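Local coordinates for protein CAS6A (Thermus thermophilus, PDB 4C97) that probably cleaves CRISPR precursor RNA as a Cas6-family endoribonuclease in antiviral defense, at residues A8-L14 and A59-L65; A170-R174 and E211-L215; P186-E190 and K230-Y235. The protein carries 1 engineered substitution. All blocks are in the same frame, centred on the assembly; numbering follows the deposited sequence.

Contact 1. Residues A8-L14 and A59-L65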
ATOM      1  N   ALA A   8      -2.302  -9.633  -3.579  1.00 13.05           N
ATOM      2  CA  ALA A   8      -3.477  -9.686  -2.727  1.00 12.65           C
ATOM      3  C   ALA A   8      -3.331  -8.822  -1.489  1.00 17.01           C
ATOM      4  O   ALA A   8      -2.220  -8.580  -1.016  1.00 14.88           O
ATOM      5  CB  ALA A   8      -3.734 -11.115  -2.314  1.00 16.05           C
ATOM      6  N   ALA A   9      -4.469  -8.341  -1.000  1.00 14.43           N
ATOM      7  CA  ALA A   9      -4.553  -7.660   0.288  1.00 14.24           C
ATOM      8  C   ALA A   9      -5.690  -8.316   1.024  1.00 13.14           C
ATOM      9  O   ALA A   9      -6.861  -8.222   0.627  1.00 14.11           O
ATOM     10  CB  ALA A   9      -4.827  -6.173   0.097  1.00 13.50           C
ATOM     11  N   LEU A  10      -5.329  -9.021   2.095  1.00 11.75           N
ATOM     12  CA  LEU A  10      -6.314  -9.662   2.933  1.00 12.30           C
ATOM     13  C   LEU A  10      -6.555  -8.841   4.183  1.00 12.93           C
ATOM     14  O   LEU A  10      -5.602  -8.361   4.823  1.00 14.33           O
ATOM     15  CB  LEU A  10      -5.828 -11.049   3.325  1.00 15.80           C
ATOM     16  CG  LEU A  10      -5.935 -12.127   2.250  1.00 25.22           C
ATOM     17  CD1 LEU A  10      -5.030 -11.853   1.073  1.00 30.86           C
ATOM     18  CD2 LEU A  10      -5.590 -13.480   2.872  1.00 29.20           C
ATOM     19  N   VAL A  11      -7.826  -8.700   4.537  1.00 14.08           N
ATOM     20  CA  VAL A  11      -8.223  -7.929   5.706  1.00 12.83           C
ATOM     21  C   VAL A  11      -8.641  -8.834   6.858  1.00 17.27           C
ATOM     22  O   VAL A  11      -9.467  -9.735   6.683  1.00 15.18           O
ATOM     23  CB  VAL A  11      -9.364  -6.962   5.385  1.00 13.04           C
ATOM     24  CG1 VAL A  11      -9.916  -6.324   6.661  1.00 15.71           C
ATOM     25  CG2 VAL A  11      -8.876  -5.842   4.428  1.00 14.26           C
ATOM     26  N   LEU A  12      -8.061  -8.591   8.029  1.00 15.81           N
ATOM     27  CA  LEU A  12      -8.464  -9.282   9.260  1.00 14.99           C
ATOM     28  C   LEU A  12      -9.415  -8.377  10.017  1.00 15.58           C
ATOM     29  O   LEU A  12      -9.008  -7.311  10.529  1.00 15.29           O
ATOM     30  CB  LEU A  12      -7.255  -9.584  10.158  1.00 16.85           C
ATOM     31  CG  LEU A  12      -6.303 -10.708   9.753  1.00 27.23           C
ATOM     32  CD1 LEU A  12      -5.894 -10.631   8.294  1.00 36.12           C
ATOM     33  CD2 LEU A  12      -5.072 -10.691  10.656  1.00 29.45           C
ATOM     34  N   VAL A  13     -10.672  -8.812  10.083  1.00 16.63           N
ATOM     35  CA  VAL A  13     -11.708  -8.106  10.813  1.00 17.65           C
ATOM     36  C   VAL A  13     -11.552  -8.502  12.275  1.00 21.60           C
ATOM     37  O   VAL A  13     -11.546  -9.682  12.604  1.00 21.80           O
ATOM     38  CB  VAL A  13     -13.114  -8.455  10.300  1.00 21.82           C
ATOM     39  CG1 VAL A  13     -14.185  -7.753  11.121  1.00 22.40           C
ATOM     40  CG2 VAL A  13     -13.241  -8.089   8.841  1.00 23.08           C
ATOM     41  N   LEU A  14     -11.410  -7.508  13.146  1.00 19.63           N
ATOM     42  CA  LEU A  14     -10.959  -7.766  14.512  1.00 19.89           C
ATOM     43  C   LEU A  14     -12.024  -7.440  15.536  1.00 22.67           C
ATOM     44  O   LEU A  14     -12.686  -6.415  15.444  1.00 27.33           O
ATOM     45  CB  LEU A  14      -9.712  -6.921  14.812  1.00 18.96           C
ATOM     46  CG  LEU A  14      -8.526  -7.136  13.875  1.00 17.42           C
ATOM     47  CD1 LEU A  14      -7.455  -6.078  14.155  1.00 21.24           C
ATOM     48  CD2 LEU A  14      -7.959  -8.546  13.968  1.00 17.69           C
ATOM     49  N   ALA A  59     -12.331  -2.371  14.297  1.00 24.89           N
ATOM     50  CA  ALA A  59     -10.950  -2.260  13.858  1.00 25.73           C
ATOM     51  C   ALA A  59     -10.618  -3.377  12.893  1.00 16.64           C
ATOM     52  O   ALA A  59     -11.262  -4.432  12.882  1.00 18.03           O
ATOM     53  CB  ALA A  59     -10.005  -2.303  15.059  1.00 25.55           C
ATOM     54  N   TRP A  60      -9.624  -3.133  12.059  1.00 17.29           N
ATOM     55  CA  TRP A  60      -9.149  -4.179  11.182  1.00 14.44           C
ATOM     56  C   TRP A  60      -7.663  -4.036  10.920  1.00 13.14           C
ATOM     57  O   TRP A  60      -7.071  -2.970  11.119  1.00 12.78           O
ATOM     58  CB  TRP A  60      -9.918  -4.164   9.861  1.00 15.64           C
ATOM     59  CG  TRP A  60      -9.947  -2.798   9.200  1.00 14.43           C
ATOM     60  CD1 TRP A  60     -10.915  -1.849   9.342  1.00 18.30           C
ATOM     61  CD2 TRP A  60      -8.983  -2.258   8.292  1.00 13.34           C
ATOM     62  NE1 TRP A  60     -10.599  -0.736   8.592  1.00 17.90           N
ATOM     63  CE2 TRP A  60      -9.413  -0.961   7.942  1.00 15.94           C
ATOM     64  CE3 TRP A  60      -7.779  -2.723   7.753  1.00 12.22           C
ATOM     65  CZ2 TRP A  60      -8.698  -0.149   7.076  1.00 15.13           C
ATOM     66  CZ3 TRP A  60      -7.061  -1.910   6.905  1.00 14.47           C
ATOM     67  CH2 TRP A  60      -7.524  -0.635   6.576  1.00 13.46           C
ATOM     68  N   ALA A  61      -7.077  -5.131  10.455  1.00 14.10           N
ATOM     69  CA  ALA A  61      -5.704  -5.100   9.986  1.00 13.28           C
ATOM     70  C   ALA A  61      -5.677  -5.637   8.584  1.00 11.65           C
ATOM     71  O   ALA A  61      -6.635  -6.271   8.151  1.00 13.03           O
ATOM     72  CB  ALA A  61      -4.818  -5.910  10.874  1.00 15.73           C
ATOM     73  N   ARG A  62      -4.591  -5.387   7.870  1.00 14.04           N
ATOM     74  CA  ARG A  62      -4.482  -5.881   6.507  1.00 16.62           C
ATOM     75  C   ARG A  62      -3.062  -6.280   6.150  1.00 12.20           C
ATOM     76  O   ARG A  62      -2.078  -5.660   6.582  1.00 14.26           O
ATOM     77  CB  ARG A  62      -5.076  -4.886   5.489  1.00 21.29           C
ATOM     78  CG  ARG A  62      -4.093  -4.040   4.771  1.00 25.87           C
ATOM     79  CD  ARG A  62      -4.786  -2.900   4.017  1.00 15.96           C
ATOM     80  NE  ARG A  62      -5.228  -3.173   2.651  1.00 15.29           N
ATOM     81  CZ  ARG A  62      -4.677  -2.650   1.550  1.00 13.95           C
ATOM     82  NH1 ARG A  62      -3.594  -1.875   1.625  1.00 14.46           N
ATOM     83  NH2 ARG A  62      -5.205  -2.904   0.360  1.00 15.52           N
ATOM     84  N   VAL A  63      -2.984  -7.369   5.385  1.00 12.57           N
ATOM     85  CA  VAL A  63      -1.722  -7.928   4.955  1.00 12.32           C
ATOM     86  C   VAL A  63      -1.722  -7.969   3.442  1.00 11.68           C
ATOM     87  O   VAL A  63      -2.570  -8.641   2.844  1.00 12.92           O
ATOM     88  CB  VAL A  63      -1.543  -9.347   5.507  1.00 11.30           C
ATOM     89  CG1 VAL A  63      -0.235  -9.970   5.018  1.00 11.87           C
ATOM     90  CG2 VAL A  63      -1.592  -9.333   7.010  1.00 17.84           C
ATOM     91  N   SER A  64      -0.787  -7.233   2.832  1.00 10.25           N
ATOM     92  CA  SER A  64      -0.593  -7.256   1.389  1.00 10.93           C
ATOM     93  C   SER A  64       0.554  -8.139   1.047  1.00 13.17           C
ATOM     94  O   SER A  64       1.635  -8.009   1.616  1.00 17.08           O
ATOM     95  CB  SER A  64      -0.227  -5.885   0.804  1.00 14.01           C
ATOM     96  OG  SER A  64      -1.220  -4.932   1.025  1.00 16.14           O
ATOM     97  N   LEU A  65       0.308  -8.972   0.046  1.00 13.20           N
ATOM     98  CA  LEU A  65       1.250  -9.968  -0.432  1.00 14.90           C
ATOM     99  C   LEU A  65       1.447  -9.723  -1.910  1.00 16.69           C
ATOM    100  O   LEU A  65       0.488  -9.785  -2.699  1.00 17.41           O
ATOM    101  CB  LEU A  65       0.710 -11.369  -0.175  1.00 16.04           C
ATOM    102  CG  LEU A  65       0.284 -11.603   1.280  1.00 17.61           C
ATOM    103  CD1 LEU A  65      -0.454 -12.925   1.449  1.00 25.93           C
ATOM    104  CD2 LEU A  65       1.519 -11.533   2.199  1.00 17.81           C
TER
HETATM  105  O   HOH W   1     -12.869  -3.962  16.767  1.00 24.76           O
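Val11 sets one methyl against each of Trp60 and Arg62, slanting across both side chains: CG1 lies 3.9 Å from Trp60 CB, and CG2 packs against Arg62 CB at 4.1 Å. With chi1 of 52°, Trp60 CG stands between its own backbone N and carbonyl carbon, which carries the indole away from strand 8-14 to stack on Trp104 and meet His102 edge to face. Arg62 bends at chi3, and its guanidinium runs beside Ala9, with NH2 3.3 Å from Ala9 CB; Ser64 OG lies over one face of this group, toward the rim. The strands are antiparallel neighbours, the first and third of an N-terminal ferredoxin-like fold. Paired backbone bonds tie Ala8 to Leu65, Leu10 to Val63 and Leu12 to Ala61, the shortest being Leu12 N to Ala61 O at 2.7 Å. Leu14 reaches back over the other face of the sheet until its CD1 is 4.2 Å from Ala61 CB, on the side where helices 22-36 and 68-79 cover Leu10, Ala61, Val63 and Leu65. At the far end a water joins Leu14 O, 2.8 Å away, to Ala59 N. The buried polar ends of Arg62 and Ser64 find outside carbonyls: Arg62 NH2 donates to Phe223 O and NE to Trp104 O, while Ser64 OG bonds Tyr224 O.

Contact 2. Residues A170-R174 and E211-L215; sequences ALLER and EALWL
Arg174 NH2 donates to Glu211 OE1 at 3.0 Å, a salt bridge made through one nitrogen and one oxygen. The bond is bent, 143° at the hydrogen, and reaches OE1 on its syn side but tilted out of the carboxylate plane; the guanidinium and carboxylate planes stand 49° apart. A water bridges the second pair of atoms, accepting from Arg174 NH1 and donating to Glu211 OE2 at 2.6 Å. Beside the charges, Ala170 CB presses on the carboxylate, 3.4 Å from Glu211 OE2. Deeper in, Leu171 forks into the other helix: CD2 lies 3.9 Å from Leu215 CB, and CD1 faces Trp214 CB at 4.1 Å. Helices 165-174 and 209-225 belong to the C-terminal ferredoxin-like fold, and their segments here run almost perpendicular, with a wider pi-type turn in the first at 170-174. The extended chain of Glu211 beyond CG carries its carboxylate across to helix 165-174. In the next shell Arg174 NE bonds Pro205 O, a second hold on the guanidinium, and Glu211 N bonds Thr208 OG1. The Trp214 indole leads away from Leu171 toward Leu152 and Leu155 of helix 144-158 and meets Phe114 edge to face.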
ATOM      1  N   ALA A 170       9.320  10.350 -18.079  1.00 17.66           N
ATOM      2  CA  ALA A 170       8.072  11.114 -18.107  1.00 13.86           C
ATOM      3  C   ALA A 170       7.334  11.063 -16.771  1.00 13.71           C
ATOM      4  O   ALA A 170       6.899  12.091 -16.247  1.00 15.23           O
ATOM      5  CB  ALA A 170       7.185  10.608 -19.197  1.00 16.12           C
ATOM      6  N   LEU A 171       7.184   9.865 -16.223  1.00 12.98           N
ATOM      7  CA  LEU A 171       6.418   9.723 -14.989  1.00 12.15           C
ATOM      8  C   LEU A 171       7.056  10.520 -13.860  1.00 15.42           C
ATOM      9  O   LEU A 171       6.367  11.244 -13.135  1.00 16.88           O
ATOM     10  CB  LEU A 171       6.316   8.260 -14.578  1.00 11.96           C
ATOM     11  CG  LEU A 171       5.433   7.391 -15.467  1.00 13.96           C
ATOM     12  CD1 LEU A 171       5.718   5.938 -15.209  1.00 14.34           C
ATOM     13  CD2 LEU A 171       3.939   7.718 -15.263  1.00 18.96           C
ATOM     14  N   LEU A 172       8.374  10.399 -13.713  1.00 14.49           N
ATOM     15  CA  LEU A 172       9.037  11.001 -12.561  1.00 15.36           C
ATOM     16  C   LEU A 172       9.309  12.484 -12.730  1.00 15.88           C
ATOM     17  O   LEU A 172       9.194  13.240 -11.775  1.00 21.41           O
ATOM     18  CB  LEU A 172      10.342  10.279 -12.256  1.00 18.06           C
ATOM     19  CG  LEU A 172      10.201   8.803 -11.913  1.00 20.07           C
ATOM     20  CD1 LEU A 172      11.518   8.291 -11.319  1.00 24.41           C
ATOM     21  CD2 LEU A 172       9.047   8.528 -10.987  1.00 17.77           C
ATOM     22  N   GLU A 173       9.657  12.905 -13.945  1.00 14.42           N
ATOM     23  CA  GLU A 173      10.101  14.278 -14.170  1.00 17.82           C
ATOM     24  C   GLU A 173       9.003  15.211 -14.661  1.00 21.64           C
ATOM     25  O   GLU A 173       9.035  16.398 -14.359  1.00 16.72           O
ATOM     26  CB  GLU A 173      11.259  14.320 -15.179  1.00 22.43           C
ATOM     27  CG  GLU A 173      12.489  13.552 -14.718  1.00 26.11           C
ATOM     28  CD  GLU A 173      13.038  14.085 -13.398  1.00 34.33           C
ATOM     29  OE1 GLU A 173      13.110  15.324 -13.232  1.00 37.39           O
ATOM     30  OE2 GLU A 173      13.377  13.271 -12.514  1.00 28.04           O
ATOM     31  N   ARG A 174       8.044  14.697 -15.421  1.00 16.12           N
ATOM     32  CA  ARG A 174       7.075  15.595 -16.047  1.00 15.11           C
ATOM     33  C   ARG A 174       5.742  15.676 -15.292  1.00 16.54           C
ATOM     34  O   ARG A 174       5.013  16.670 -15.401  1.00 16.75           O
ATOM     35  CB  ARG A 174       6.870  15.237 -17.521  1.00 15.21           C
ATOM     36  CG  ARG A 174       6.189  16.330 -18.300  1.00 24.07           C
ATOM     37  CD  ARG A 174       6.256  16.109 -19.812  1.00 23.38           C
ATOM     38  NE  ARG A 174       5.312  15.089 -20.276  1.00 23.44           N
ATOM     39  CZ  ARG A 174       5.648  13.924 -20.837  1.00 26.88           C
ATOM     40  NH1 ARG A 174       6.915  13.572 -21.012  1.00 25.10           N
ATOM     41  NH2 ARG A 174       4.698  13.097 -21.228  1.00 22.75           N
ATOM     42  N   GLU A 211       2.520   5.818 -21.538  1.00 15.01           N
ATOM     43  CA  GLU A 211       2.773   6.535 -20.287  1.00 14.53           C
ATOM     44  C   GLU A 211       1.533   6.632 -19.395  1.00 11.52           C
ATOM     45  O   GLU A 211       1.607   6.448 -18.168  1.00 12.38           O
ATOM     46  CB  GLU A 211       3.305   7.931 -20.601  1.00 12.87           C
ATOM     47  CG  GLU A 211       4.762   7.926 -21.120  1.00 13.32           C
ATOM     48  CD  GLU A 211       5.189   9.240 -21.763  1.00 19.57           C
ATOM     49  OE1 GLU A 211       4.380  10.194 -21.777  1.00 18.04           O
ATOM     50  OE2 GLU A 211       6.337   9.313 -22.267  1.00 19.58           O
ATOM     51  N   ALA A 212       0.396   6.958 -20.015  1.00 10.65           N
ATOM     52  CA  ALA A 212      -0.862   7.086 -19.283  1.00 13.92           C
ATOM     53  C   ALA A 212      -1.310   5.719 -18.731  1.00 14.53           C
ATOM     54  O   ALA A 212      -1.867   5.615 -17.628  1.00 11.90           O
ATOM     55  CB  ALA A 212      -1.941   7.698 -20.208  1.00 14.60           C
ATOM     56  N   LEU A 213      -1.051   4.663 -19.498  1.00 13.62           N
ATOM     57  CA  LEU A 213      -1.316   3.320 -18.982  1.00 13.04           C
ATOM     58  C   LEU A 213      -0.455   2.974 -17.748  1.00 11.41           C
ATOM     59  O   LEU A 213      -0.972   2.467 -16.732  1.00  9.74           O
ATOM     60  CB  LEU A 213      -1.120   2.264 -20.057  1.00 13.19           C
ATOM     61  CG  LEU A 213      -1.697   0.927 -19.649  1.00 12.10           C
ATOM     62  CD1 LEU A 213      -3.216   0.992 -19.558  1.00 17.06           C
ATOM     63  CD2 LEU A 213      -1.241  -0.162 -20.623  1.00 19.98           C
ATOM     64  N   TRP A 214       0.853   3.223 -17.848  1.00 11.95           N
ATOM     65  CA  TRP A 214       1.721   3.021 -16.706  1.00 10.11           C
ATOM     66  C   TRP A 214       1.271   3.859 -15.502  1.00  9.89           C
ATOM     67  O   TRP A 214       1.253   3.374 -14.371  1.00 10.32           O
ATOM     68  CB  TRP A 214       3.170   3.344 -17.084  1.00 12.31           C
ATOM     69  CG  TRP A 214       3.881   2.154 -17.658  1.00 14.30           C
ATOM     70  CD1 TRP A 214       3.969   1.797 -18.976  1.00 15.32           C
ATOM     71  CD2 TRP A 214       4.570   1.128 -16.921  1.00 13.15           C
ATOM     72  NE1 TRP A 214       4.681   0.624 -19.106  1.00 14.23           N
ATOM     73  CE2 TRP A 214       5.056   0.190 -17.855  1.00 13.05           C
ATOM     74  CE3 TRP A 214       4.815   0.922 -15.556  1.00 13.41           C
ATOM     75  CZ2 TRP A 214       5.780  -0.926 -17.481  1.00 11.68           C
ATOM     76  CZ3 TRP A 214       5.541  -0.190 -15.183  1.00 12.65           C
ATOM     77  CH2 TRP A 214       6.016  -1.099 -16.140  1.00 11.92           C
ATOM     78  N   LEU A 215       0.909   5.124 -15.726  1.00  8.54           N
ATOM     79  CA  LEU A 215       0.404   5.935 -14.610  1.00  8.90           C
ATOM     80  C   LEU A 215      -0.798   5.248 -13.935  1.00 10.21           C
ATOM     81  O   LEU A 215      -0.853   5.104 -12.692  1.00  8.96           O
ATOM     82  CB  LEU A 215       0.053   7.352 -15.074  1.00 10.47           C
ATOM     83  CG  LEU A 215      -0.434   8.303 -13.982  1.00  9.77           C
ATOM     84  CD1 LEU A 215       0.638   8.579 -12.903  1.00 11.65           C
ATOM     85  CD2 LEU A 215      -0.911   9.602 -14.595  1.00 11.38           C
TER
HETATM   86  O   HOH W   2       7.617  11.429 -22.962  1.00 36.28           O

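Contact 3. Residues P186-E190 and K230-Y235; sequences PARTE and KTSLGY. With SO4 (sulfate ion), chain C.
Thr189 OG1 is gripped by two groups: it donates to Glu190 OE2 at 2.7 Å, using the anti lone pair of that oxygen, and Tyr235 OH lies 2.7 Å from the same OG1. The meeting joins a type I beta turn, Ala187 to Glu190, to the glycine-rich loop before the last strand; that loop is a hallmark of RAMP proteins such as Cas6, built on a ferredoxin-like fold. Thr189 chi1 of 60° sets OG1 between its backbone N and carbonyl carbon, where it reaches the tyrosine at the ring edge, in the ring plane. Ala187 CB comes obliquely onto the same ring, 3.5 Å from Tyr235 CE1, and Phe131 meets the ring edge to face. A bend at chi2 (-54°) brings the Glu190 carboxylate at a slant across the aliphatic part of Lys230, OE1 3.5 Å from CE, and OE2 rests 3.8 Å from Leu233 CD1. The two charged groups do not pair directly, Lys230 NZ remaining 4.6 Å from Glu190 OE1, but the carboxylate may still be stabilised by the nearby ammonium. The lysine instead turns to a sulfate, probably from the crystallisation liquor, which Arg26 also binds; such an anion site is consistent with a place for an RNA phosphate. Lys230 NZ donates to sulfate O2 at 2.8 Å, and more weakly to O1 at 3.1 Å.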
ATOM      1  N   PRO A 186       1.750  12.919  12.991  1.00 18.97           N
ATOM      2  CA  PRO A 186       2.969  12.269  13.480  1.00 17.41           C
ATOM      3  C   PRO A 186       3.000  10.777  13.240  1.00 14.08           C
ATOM      4  O   PRO A 186       1.979  10.095  13.315  1.00 14.98           O
ATOM      5  CB  PRO A 186       2.918  12.520  14.992  1.00 26.08           C
ATOM      6  CG  PRO A 186       2.107  13.748  15.157  1.00 32.60           C
ATOM      7  CD  PRO A 186       1.047  13.640  14.066  1.00 26.77           C
ATOM      8  N   ALA A 187       4.183  10.279  12.930  1.00 15.63           N
ATOM      9  CA  ALA A 187       4.425   8.851  12.815  1.00 14.00           C
ATOM     10  C   ALA A 187       5.026   8.419  14.134  1.00 13.52           C
ATOM     11  O   ALA A 187       6.215   8.588  14.368  1.00 14.31           O
ATOM     12  CB  ALA A 187       5.371   8.579  11.679  1.00 11.78           C
ATOM     13  N   ARG A 188       4.184   7.878  15.004  1.00 14.03           N
ATOM     14  CA  ARG A 188       4.534   7.761  16.414  1.00 15.48           C
ATOM     15  C   ARG A 188       5.606   6.706  16.687  1.00 15.79           C
ATOM     16  O   ARG A 188       6.229   6.731  17.747  1.00 17.62           O
ATOM     17  CB  ARG A 188       3.278   7.516  17.267  1.00 23.73           C
ATOM     18  CG  ARG A 188       2.287   8.696  17.362  1.00 29.00           C
ATOM     19  CD  ARG A 188       2.794   9.885  18.204  1.00 63.47           C
ATOM     20  NE  ARG A 188       1.730  10.851  18.514  1.00 62.23           N
ATOM     21  CZ  ARG A 188       1.913  12.160  18.705  1.00 66.67           C
ATOM     22  NH1 ARG A 188       3.120  12.697  18.606  1.00 64.45           N
ATOM     23  NH2 ARG A 188       0.880  12.944  18.988  1.00 69.06           N
ATOM     24  N   THR A 189       5.842   5.790  15.744  1.00 14.75           N
ATOM     25  CA  THR A 189       6.915   4.810  15.903  1.00 15.17           C
ATOM     26  C   THR A 189       8.273   5.388  15.526  1.00 15.44           C
ATOM     27  O   THR A 189       9.298   4.773  15.759  1.00 16.15           O
ATOM     28  CB  THR A 189       6.679   3.569  15.014  1.00 14.22           C
ATOM     29  OG1 THR A 189       6.627   3.984  13.654  1.00 15.80           O
ATOM     30  CG2 THR A 189       5.371   2.890  15.373  1.00 16.86           C
ATOM     31  N   GLU A 190       8.271   6.580  14.943  1.00 15.07           N
ATOM     32  CA  GLU A 190       9.483   7.160  14.388  1.00 15.37           C
ATOM     33  C   GLU A 190       9.928   8.367  15.174  1.00 18.55           C
ATOM     34  O   GLU A 190       9.178   8.916  15.988  1.00 17.30           O
ATOM     35  CB  GLU A 190       9.247   7.563  12.924  1.00 14.63           C
ATOM     36  CG  GLU A 190       8.740   6.425  12.084  1.00 12.85           C
ATOM     37  CD  GLU A 190       9.636   5.205  12.171  1.00 13.29           C
ATOM     38  OE1 GLU A 190      10.848   5.356  11.917  1.00 20.25           O
ATOM     39  OE2 GLU A 190       9.126   4.124  12.538  1.00 16.06           O
ATOM     40  N   LYS A 230       8.390   2.632   5.170  1.00 12.83           N
ATOM     41  CA  LYS A 230       7.827   1.968   6.340  1.00 13.35           C
ATOM     42  C   LYS A 230       6.402   1.495   6.103  1.00 11.14           C
ATOM     43  O   LYS A 230       5.570   1.518   7.002  1.00  9.43           O
ATOM     44  CB  LYS A 230       7.969   2.862   7.570  1.00 11.78           C
ATOM     45  CG  LYS A 230       9.417   3.292   7.696  1.00 18.99           C
ATOM     46  CD  LYS A 230      10.018   3.087   9.052  1.00 26.01           C
ATOM     47  CE  LYS A 230      11.494   3.480   9.047  1.00 25.89           C
ATOM     48  NZ  LYS A 230      12.380   2.299   8.807  1.00 33.46           N
ATOM     49  N   THR A 231       6.133   1.017   4.889  1.00 11.76           N
ATOM     50  CA  THR A 231       4.845   0.408   4.628  1.00 10.29           C
ATOM     51  C   THR A 231       4.664  -0.886   5.444  1.00 10.37           C
ATOM     52  O   THR A 231       3.548  -1.358   5.599  1.00 10.81           O
ATOM     53  CB  THR A 231       4.643   0.129   3.140  1.00  8.64           C
ATOM     54  OG1 THR A 231       5.721  -0.682   2.636  1.00 11.14           O
ATOM     55  CG2 THR A 231       4.577   1.414   2.384  1.00 12.11           C
ATOM     56  N   SER A 232       5.760  -1.437   5.965  1.00 10.52           N
ATOM     57  CA  SER A 232       5.673  -2.622   6.815  1.00 13.31           C
ATOM     58  C   SER A 232       5.071  -2.276   8.179  1.00 10.24           C
ATOM     59  O   SER A 232       4.694  -3.182   8.957  1.00 10.55           O
ATOM     60  CB  SER A 232       7.046  -3.285   6.981  1.00 17.53           C
ATOM     61  OG  SER A 232       7.921  -2.461   7.738  1.00 15.32           O
ATOM     62  N   LEU A 233       4.988  -0.983   8.476  1.00 10.86           N
ATOM     63  CA  LEU A 233       4.433  -0.516   9.741  1.00 10.59           C
ATOM     64  C   LEU A 233       3.100   0.185   9.574  1.00 10.23           C
ATOM     65  O   LEU A 233       2.601   0.806  10.507  1.00 14.16           O
ATOM     66  CB  LEU A 233       5.431   0.390  10.488  1.00 11.41           C
ATOM     67  CG  LEU A 233       6.700  -0.309  10.957  1.00 12.14           C
ATOM     68  CD1 LEU A 233       7.700   0.751  11.462  1.00 14.75           C
ATOM     69  CD2 LEU A 233       6.408  -1.295  12.062  1.00 14.63           C
ATOM     70  N   GLY A 234       2.486   0.050   8.399  1.00  8.85           N
ATOM     71  CA  GLY A 234       1.165   0.611   8.204  1.00  8.50           C
ATOM     72  C   GLY A 234       1.127   2.015   7.645  1.00 10.12           C
ATOM     73  O   GLY A 234       0.041   2.554   7.422  1.00  9.79           O
ATOM     74  N   TYR A 235       2.302   2.604   7.434  1.00  9.03           N
ATOM     75  CA  TYR A 235       2.403   3.937   6.842  1.00 10.30           C
ATOM     76  C   TYR A 235       2.194   3.805   5.338  1.00  8.59           C
ATOM     77  O   TYR A 235       2.382   2.723   4.738  1.00 10.24           O
ATOM     78  CB  TYR A 235       3.763   4.575   7.144  1.00 11.00           C
ATOM     79  CG  TYR A 235       3.970   4.775   8.630  1.00  9.37           C
ATOM     80  CD1 TYR A 235       3.202   5.696   9.327  1.00 12.29           C
ATOM     81  CD2 TYR A 235       4.906   4.034   9.330  1.00  9.64           C
ATOM     82  CE1 TYR A 235       3.367   5.881  10.670  1.00 14.76           C
ATOM     83  CE2 TYR A 235       5.094   4.227  10.676  1.00 11.40           C
ATOM     84  CZ  TYR A 235       4.308   5.149  11.347  1.00 15.25           C
ATOM     85  OH  TYR A 235       4.461   5.372  12.711  1.00 15.12           O
TER
HETATM   86  S   SO4 C1240      12.463  -0.594  10.674  1.00 26.89           S
HETATM   87  O1  SO4 C1240      11.162  -0.018  10.436  1.00 28.62           O
HETATM   88  O2  SO4 C1240      13.426   0.498  10.642  1.00 36.80           O
HETATM   89  O3  SO4 C1240      12.450  -1.264  11.964  1.00 24.75           O
HETATM   90  O4  SO4 C1240      12.783  -1.588   9.659  1.00 40.14           O

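In the fold
Helix 209-225 strings the three contacts together. Contact 2 holds its first turns, the carbonyls of Phe223 and Tyr224 near its end receive side chains from contact 1, and the chain then continues into the glycine-rich loop of contact 3. Contacts 1 and 2 lie on opposite sides of the chain's centre, their own centres 30 Å apart, one in each ferredoxin-like fold. Contact 3 is nearer contact 1, with nearest atoms about 7 Å apart, and helix 22-36 touches both through Ala61 and Val63 in one and Thr189 and Leu233 in the other. A sulfate lies beside Lys230 in contact 3, and the side chain of Trp60 in contact 1 also has a bound sulfate close by.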